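Local coordinates for Rod shape determining protein RodA (Thermus thermophilus, PDB 6BAR) that probably polymerises lipid II into the glycan strands of peptidoglycan as a membrane-embedded SEDS-family glycosyltransferase needed for cell wall elongation, at residues N29-A34 with F256-W261. Residues are numbered along the deposited sequence.
With OLC ((2R)-2,3-dihydroxypropyl (9Z)-octadec-9-enoate), chain B.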
loop_
_atom_site.group_PDB
_atom_site.type_symbol
_atom_site.label_atom_id
_atom_site.label_comp_id
_atom_site.label_asym_id
_atom_site.label_seq_id
_atom_site.Cartn_x
_atom_site.Cartn_y
_atom_site.Cartn_z
ATOM N N ASN A 29 -0.893 13.875 15.310
ATOM C CA ASN A 29 -0.023 13.069 16.157
ATOM C C ASN A 29 1.440 13.415 15.938
ATOM O O ASN A 29 2.200 13.558 16.900
ATOM C CB ASN A 29 -0.241 11.583 15.895
ATOM C CG ASN A 29 0.568 10.715 16.833
ATOM O OD1 ASN A 29 0.675 11.009 18.024
ATOM N ND2 ASN A 29 1.153 9.649 16.303
ATOM N N LEU A 30 1.854 13.538 14.675
ATOM C CA LEU A 30 3.246 13.866 14.391
ATOM C C LEU A 30 3.654 15.185 15.037
ATOM O O LEU A 30 4.810 15.349 15.441
ATOM C CB LEU A 30 3.476 13.920 12.885
ATOM C CG LEU A 30 4.940 13.882 12.461
ATOM C CD1 LEU A 30 5.605 12.589 12.923
ATOM C CD2 LEU A 30 5.055 14.045 10.960
ATOM N N GLY A 31 2.722 16.128 15.157
ATOM C CA GLY A 31 3.030 17.380 15.820
ATOM C C GLY A 31 3.262 17.266 17.312
ATOM O O GLY A 31 3.630 18.268 17.934
ATOM N N SER A 32 3.047 16.089 17.902
ATOM C CA SER A 32 3.313 15.902 19.324
ATOM C C SER A 32 4.165 14.656 19.537
ATOM O O SER A 32 4.891 14.550 20.533
ATOM C CB SER A 32 2.005 15.814 20.120
ATOM O OG SER A 32 1.309 14.606 19.862
ATOM N N ALA A 33 4.089 13.715 18.597
ATOM C CA ALA A 33 4.897 12.496 18.629
ATOM C C ALA A 33 6.251 12.809 18.010
ATOM O O ALA A 33 6.438 12.727 16.794
ATOM C CB ALA A 33 4.198 11.360 17.894
ATOM N N ALA A 34 7.207 13.162 18.872
ATOM C CA ALA A 34 8.540 13.613 18.485
ATOM C C ALA A 34 8.431 14.679 17.399
ATOM O O ALA A 34 8.723 14.407 16.227
ATOM C CB ALA A 34 9.403 12.439 18.020
ATOM N N PHE A 256 8.183 5.507 15.909
ATOM C CA PHE A 256 8.217 6.676 16.785
ATOM C C PHE A 256 7.004 7.579 16.611
ATOM O O PHE A 256 6.895 8.585 17.320
ATOM C CB PHE A 256 9.519 7.475 16.578
ATOM C CG PHE A 256 9.510 8.428 15.395
ATOM C CD1 PHE A 256 9.625 7.961 14.094
ATOM C CD2 PHE A 256 9.457 9.802 15.596
ATOM C CE1 PHE A 256 9.647 8.841 13.019
ATOM C CE2 PHE A 256 9.477 10.685 14.525
ATOM C CZ PHE A 256 9.573 10.204 13.238
ATOM N N VAL A 257 6.087 7.226 15.710
ATOM C CA VAL A 257 4.843 7.958 15.506
ATOM C C VAL A 257 3.709 7.185 16.165
ATOM O O VAL A 257 2.722 7.773 16.622
ATOM C CB VAL A 257 4.581 8.180 14.005
ATOM C CG1 VAL A 257 3.406 9.130 13.793
ATOM C CG2 VAL A 257 5.835 8.704 13.326
ATOM N N PHE A 258 3.847 5.861 16.231
ATOM C CA PHE A 258 2.788 5.032 16.790
ATOM C C PHE A 258 3.027 4.678 18.255
ATOM O O PHE A 258 2.064 4.548 19.022
ATOM C CB PHE A 258 2.628 3.757 15.964
ATOM C CG PHE A 258 1.568 2.836 16.488
ATOM C CD1 PHE A 258 0.231 3.060 16.200
ATOM C CD2 PHE A 258 1.907 1.749 17.274
ATOM C CE1 PHE A 258 -0.744 2.216 16.687
ATOM C CE2 PHE A 258 0.940 0.904 17.762
ATOM C CZ PHE A 258 -0.388 1.135 17.468
ATOM N N SER A 259 4.289 4.506 18.661
ATOM C CA SER A 259 4.582 4.227 20.062
ATOM C C SER A 259 4.208 5.404 20.955
ATOM O O SER A 259 3.889 5.200 22.134
ATOM C CB SER A 259 6.068 3.876 20.233
ATOM O OG SER A 259 6.905 4.975 19.908
ATOM N N VAL A 260 4.227 6.620 20.412
ATOM C CA VAL A 260 3.831 7.811 21.156
ATOM C C VAL A 260 2.314 7.983 21.157
ATOM O O VAL A 260 1.733 8.399 22.162
ATOM C CB VAL A 260 4.545 9.044 20.566
ATOM C CG1 VAL A 260 4.247 10.285 21.395
ATOM C CG2 VAL A 260 6.050 8.799 20.479
ATOM N N TRP A 261 1.647 7.658 20.042
ATOM C CA TRP A 261 0.188 7.739 19.994
ATOM C C TRP A 261 -0.454 6.717 20.922
ATOM O O TRP A 261 -1.445 7.021 21.598
ATOM C CB TRP A 261 -0.311 7.540 18.560
ATOM C CG TRP A 261 -1.808 7.278 18.447
ATOM C CD1 TRP A 261 -2.443 6.062 18.495
ATOM C CD2 TRP A 261 -2.842 8.256 18.261
ATOM N NE1 TRP A 261 -3.804 6.228 18.357
ATOM C CE2 TRP A 261 -4.074 7.563 18.210
ATOM C CE3 TRP A 261 -2.846 9.650 18.130
ATOM C CZ2 TRP A 261 -5.292 8.217 18.038
ATOM C CZ3 TRP A 261 -4.061 10.298 17.960
ATOM C CH2 TRP A 261 -5.266 9.579 17.915
HETATM C C18 OLC B . -6.733 16.547 4.960
HETATM C C10 OLC B . -0.426 21.033 9.666
HETATM C C9 OLC B . -0.160 22.187 10.315
HETATM C C17 OLC B . -6.047 16.611 6.311
HETATM C C11 OLC B . -1.237 21.036 8.386
HETATM C C8 OLC B . 0.651 22.151 11.594
HETATM C C24 OLC B . 0.904 20.927 22.510
HETATM C C16 OLC B . -4.928 17.636 6.304
HETATM C C12 OLC B . -1.370 19.627 7.850
HETATM C C7 OLC B . -0.012 21.200 12.572
HETATM C C15 OLC B . -4.275 17.690 7.672
HETATM C C13 OLC B . -2.651 19.483 7.054
HETATM C C6 OLC B . 1.019 20.385 13.327
HETATM C C14 OLC B . -3.779 19.088 7.983
HETATM C C5 OLC B . 0.348 19.579 14.426
HETATM C C4 OLC B . -0.357 20.497 15.407
HETATM C C3 OLC B . 0.297 20.482 16.778
HETATM C C2 OLC B . 1.678 21.116 16.723
HETATM C C21 OLC B . 2.187 21.286 20.422
HETATM C C1 OLC B . 2.111 21.676 18.069
HETATM C C22 OLC B . 1.431 20.260 21.253
HETATM O O19 OLC B . 2.120 22.881 18.228
HETATM O O25 OLC B . 0.150 20.030 23.298
HETATM O O23 OLC B . 0.347 19.733 20.522
HETATM O O20 OLC B . 2.506 20.819 19.123
#
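The turn after helix 13-30 packs against the lead-in and first turn of helix 258-264, a worked example of how a loop can be fitted to a neighbouring helix start. The shallow knob is Ala-33, whose methyl enters a hollow lined by the carbonyls of Phe-256 and Val-257 and by the side chain of Val-260, with Ala-33 CB 3.6 Å from Val-260 CB. On one flank the methyl of Ala-34 abuts the edge of the Phe-256 ring, CB to CD2 3.6 Å; deeper down, Leu-30 CD1 touches Val-257 CG2 at 3.9 Å, and Tyr-334 packs against both these residues. Asn-29 reaches across as the polar peg: its ND2 donates a very short hydrogen bond to Val-257 O (2.5 Å), while the same ND2 lies 3.4 Å from Trp-261 CB. The turn closes on itself as Ser-32 N and Ala-33 N both bond to Asn-29 O, at 2.9 and 2.5 Å. Gly-31 faces the bound monoolein instead, its O 3.0 Å from OLC O20; a CB here would collide with the lipid chain. Ser-32 adds a hydrogen bond to Glu-264, and Trp-261 stacks on Trp-265. This is loop-to-helix-start packing beside one short side-chain-to-carbonyl hydrogen bond, joining two helix ends in the helical membrane domain of the SEDS family.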